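Local atomic coordinates of ORF10 (Moritella marina, PDB entry 6RIW), a protein that probably catalyses the condensation of acyl units on carrier protein as the ketosynthase-chain length factor part of a polyunsaturated fatty acid synthase. Residues A[257-266]-A[367-375]. Sequence-based numbering, arbitrary orientation.
Sequences LFAGEGAGMM and GHLLTAAGM
Bends at chi2 and chi3 (the latter -73°) fold the Met375 chain back along the backbone at Gly264, so that its terminal CE lies 3.5 Å from Gly264 C. Met375 CG lies 3.8 Å from Gly264 CA, an approach helped by the absence of a side chain on the glycine. Met266 meets the same methyl group obliquely, SD to Met375 CE 4.1 Å. At the other end, chi1 of 178° carries the His368 ring out anti to the backbone N, where Leu257 CD2 meets its edge near the ring plane, 4.0 Å from His368 CD2. The backbone there is fixed by a nearly straight hydrogen bond, His368 N to Phe258 O, 2.8 Å with 164° at the hydrogen, received in the carbonyl plane; a single beta bridge pairs Ala259 with His368. In the layered thiolase fold of this ketosynthase half, the contact joins strand 259-270 to the loop that leads into helix 374-387, while the His368 side chain also touches Cys196. Between the two ends, Leu369 packs against the backbone at Gly260 and Glu261, its CG 3.6 Å from Glu261 O, a buried carbonyl with no polar partner in the model. Leu370 CD1 comes within 3.7 Å of Gly260 O, and its other methyl, CD2, sits 4.2 Å above the centre of the His368 ring; Val231 and Phe235 of helix 228-237 pack against both Leu370 and Ala259.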
loop_
_atom_site.group_PDB
_atom_site.type_symbol
_atom_site.label_atom_id
_atom_site.label_comp_id
_atom_site.label_asym_id
_atom_site.label_seq_id
_atom_site.Cartn_x
_atom_site.Cartn_y
_atom_site.Cartn_z
ATOM N N LEU A 257 -18.871 10.850 -7.026
ATOM C CA LEU A 257 -18.944 9.710 -6.127
ATOM C C LEU A 257 -18.959 10.177 -4.676
ATOM O O LEU A 257 -18.607 11.321 -4.354
ATOM C CB LEU A 257 -17.752 8.742 -6.350
ATOM C CG LEU A 257 -16.326 9.308 -6.194
ATOM C CD1 LEU A 257 -15.847 9.395 -4.729
ATOM C CD2 LEU A 257 -15.345 8.448 -6.989
ATOM N N PHE A 258 -19.378 9.266 -3.803
ATOM C CA PHE A 258 -19.092 9.325 -2.375
ATOM C C PHE A 258 -18.145 8.173 -2.044
ATOM O O PHE A 258 -18.287 7.071 -2.585
ATOM C CB PHE A 258 -20.355 9.178 -1.519
ATOM C CG PHE A 258 -21.391 10.252 -1.738
ATOM C CD1 PHE A 258 -21.033 11.542 -2.112
ATOM C CD2 PHE A 258 -22.734 9.959 -1.542
ATOM C CE1 PHE A 258 -22.011 12.538 -2.293
ATOM C CE2 PHE A 258 -23.721 10.942 -1.713
ATOM C CZ PHE A 258 -23.361 12.223 -2.099
ATOM N N ALA A 259 -17.172 8.438 -1.179
ATOM C CA ALA A 259 -16.197 7.431 -0.778
ATOM C C ALA A 259 -16.713 6.643 0.428
ATOM O O ALA A 259 -17.783 6.920 0.967
ATOM C CB ALA A 259 -14.856 8.086 -0.476
ATOM N N GLY A 260 -15.948 5.640 0.864
ATOM C CA GLY A 260 -16.433 4.736 1.890
ATOM C C GLY A 260 -15.285 3.956 2.502
ATOM O O GLY A 260 -14.128 4.083 2.095
ATOM N N GLU A 261 -15.626 3.142 3.493
ATOM C CA GLU A 261 -14.644 2.381 4.245
ATOM C C GLU A 261 -15.240 1.018 4.575
ATOM O O GLU A 261 -16.447 0.796 4.433
ATOM C CB GLU A 261 -14.234 3.139 5.521
ATOM C CG GLU A 261 -15.429 3.602 6.322
ATOM C CD GLU A 261 -15.053 4.328 7.615
ATOM O OE1 GLU A 261 -13.961 4.948 7.680
ATOM O OE2 GLU A 261 -15.856 4.269 8.583
ATOM N N GLY A 262 -14.384 0.094 4.992
ATOM C CA GLY A 262 -14.831 -1.221 5.399
ATOM C C GLY A 262 -13.800 -2.266 5.016
ATOM O O GLY A 262 -12.661 -1.939 4.692
ATOM N N ALA A 263 -14.237 -3.533 5.032
ATOM C CA ALA A 263 -13.327 -4.650 4.815
ATOM C C ALA A 263 -14.109 -5.862 4.334
ATOM O O ALA A 263 -15.310 -5.983 4.582
ATOM C CB ALA A 263 -12.551 -5.011 6.092
ATOM N N GLY A 264 -13.409 -6.750 3.631
ATOM C CA GLY A 264 -13.994 -8.013 3.220
ATOM C C GLY A 264 -12.928 -9.081 3.106
ATOM O O GLY A 264 -11.745 -8.785 2.915
ATOM N N MET A 265 -13.351 -10.334 3.220
ATOM C CA MET A 265 -12.404 -11.433 3.080
ATOM C C MET A 265 -13.095 -12.645 2.468
ATOM O O MET A 265 -14.239 -12.943 2.804
ATOM C CB MET A 265 -11.793 -11.811 4.439
ATOM C CG MET A 265 -10.554 -12.699 4.350
ATOM S SD MET A 265 -9.073 -11.912 3.636
ATOM C CE MET A 265 -8.830 -10.493 4.747
ATOM N N MET A 266 -12.376 -13.359 1.602
ATOM C CA MET A 266 -12.856 -14.620 1.047
ATOM C C MET A 266 -11.816 -15.714 1.260
ATOM O O MET A 266 -10.610 -15.443 1.286
ATOM C CB MET A 266 -13.133 -14.484 -0.434
ATOM C CG MET A 266 -14.457 -13.837 -0.781
ATOM S SD MET A 266 -14.308 -13.109 -2.430
ATOM C CE MET A 266 -13.143 -14.261 -3.138
ATOM N N GLY A 367 -21.558 3.506 -1.446
ATOM C CA GLY A 367 -20.442 4.357 -1.799
ATOM C C GLY A 367 -19.292 3.549 -2.376
ATOM O O GLY A 367 -19.363 2.329 -2.565
ATOM N N HIS A 368 -18.201 4.255 -2.664
ATOM C CA HIS A 368 -17.003 3.658 -3.261
ATOM C C HIS A 368 -16.025 3.346 -2.129
ATOM O O HIS A 368 -15.424 4.255 -1.550
ATOM C CB HIS A 368 -16.408 4.619 -4.294
ATOM C CG HIS A 368 -15.142 4.140 -4.946
ATOM N ND1 HIS A 368 -14.561 2.923 -4.658
ATOM C CD2 HIS A 368 -14.375 4.698 -5.914
ATOM C CE1 HIS A 368 -13.469 2.770 -5.389
ATOM N NE2 HIS A 368 -13.337 3.831 -6.165
ATOM N N LEU A 369 -15.866 2.064 -1.820
ATOM C CA LEU A 369 -15.045 1.632 -0.689
ATOM C C LEU A 369 -13.538 1.615 -0.993
ATOM O O LEU A 369 -12.775 0.989 -0.238
ATOM C CB LEU A 369 -15.508 0.246 -0.217
ATOM C CG LEU A 369 -16.529 0.203 0.922
ATOM C CD1 LEU A 369 -17.771 1.042 0.614
ATOM C CD2 LEU A 369 -16.913 -1.237 1.328
ATOM N N LEU A 370 -13.092 2.246 -2.080
ATOM C CA LEU A 370 -11.665 2.461 -2.351
ATOM C C LEU A 370 -10.970 1.112 -2.494
ATOM O O LEU A 370 -11.370 0.313 -3.360
ATOM C CB LEU A 370 -11.123 3.372 -1.249
ATOM C CG LEU A 370 -11.906 4.676 -1.017
ATOM C CD1 LEU A 370 -11.305 5.512 0.115
ATOM C CD2 LEU A 370 -11.968 5.491 -2.314
ATOM N N THR A 371 -9.917 0.815 -1.717
ATOM C CA THR A 371 -9.225 -0.464 -1.890
ATOM C C THR A 371 -10.143 -1.648 -1.637
ATOM O O THR A 371 -9.905 -2.735 -2.176
ATOM C CB THR A 371 -8.003 -0.518 -0.976
ATOM O OG1 THR A 371 -8.359 -0.020 0.317
ATOM C CG2 THR A 371 -6.919 0.387 -1.557
ATOM N N ALA A 372 -11.210 -1.460 -0.863
ATOM C CA ALA A 372 -12.133 -2.548 -0.584
ATOM C C ALA A 372 -13.331 -2.575 -1.525
ATOM O O ALA A 372 -14.259 -3.352 -1.286
ATOM C CB ALA A 372 -12.632 -2.448 0.862
ATOM N N ALA A 373 -13.343 -1.744 -2.575
ATOM C CA ALA A 373 -14.560 -1.594 -3.378
ATOM C C ALA A 373 -14.959 -2.891 -4.064
ATOM O O ALA A 373 -16.157 -3.159 -4.247
ATOM C CB ALA A 373 -14.379 -0.487 -4.425
ATOM N N GLY A 374 -13.986 -3.695 -4.484
ATOM C CA GLY A 374 -14.344 -4.937 -5.132
ATOM C C GLY A 374 -14.989 -5.947 -4.205
ATOM O O GLY A 374 -15.681 -6.849 -4.685
ATOM N N MET A 375 -14.771 -5.831 -2.889
ATOM C CA MET A 375 -15.321 -6.841 -1.982
ATOM C C MET A 375 -16.849 -6.891 -2.019
ATOM O O MET A 375 -17.400 -7.985 -2.242
ATOM C CB MET A 375 -14.791 -6.623 -0.560
ATOM C CG MET A 375 -13.285 -6.973 -0.319
ATOM S SD MET A 375 -12.601 -8.375 -1.198
ATOM C CE MET A 375 -13.347 -9.728 -0.316
#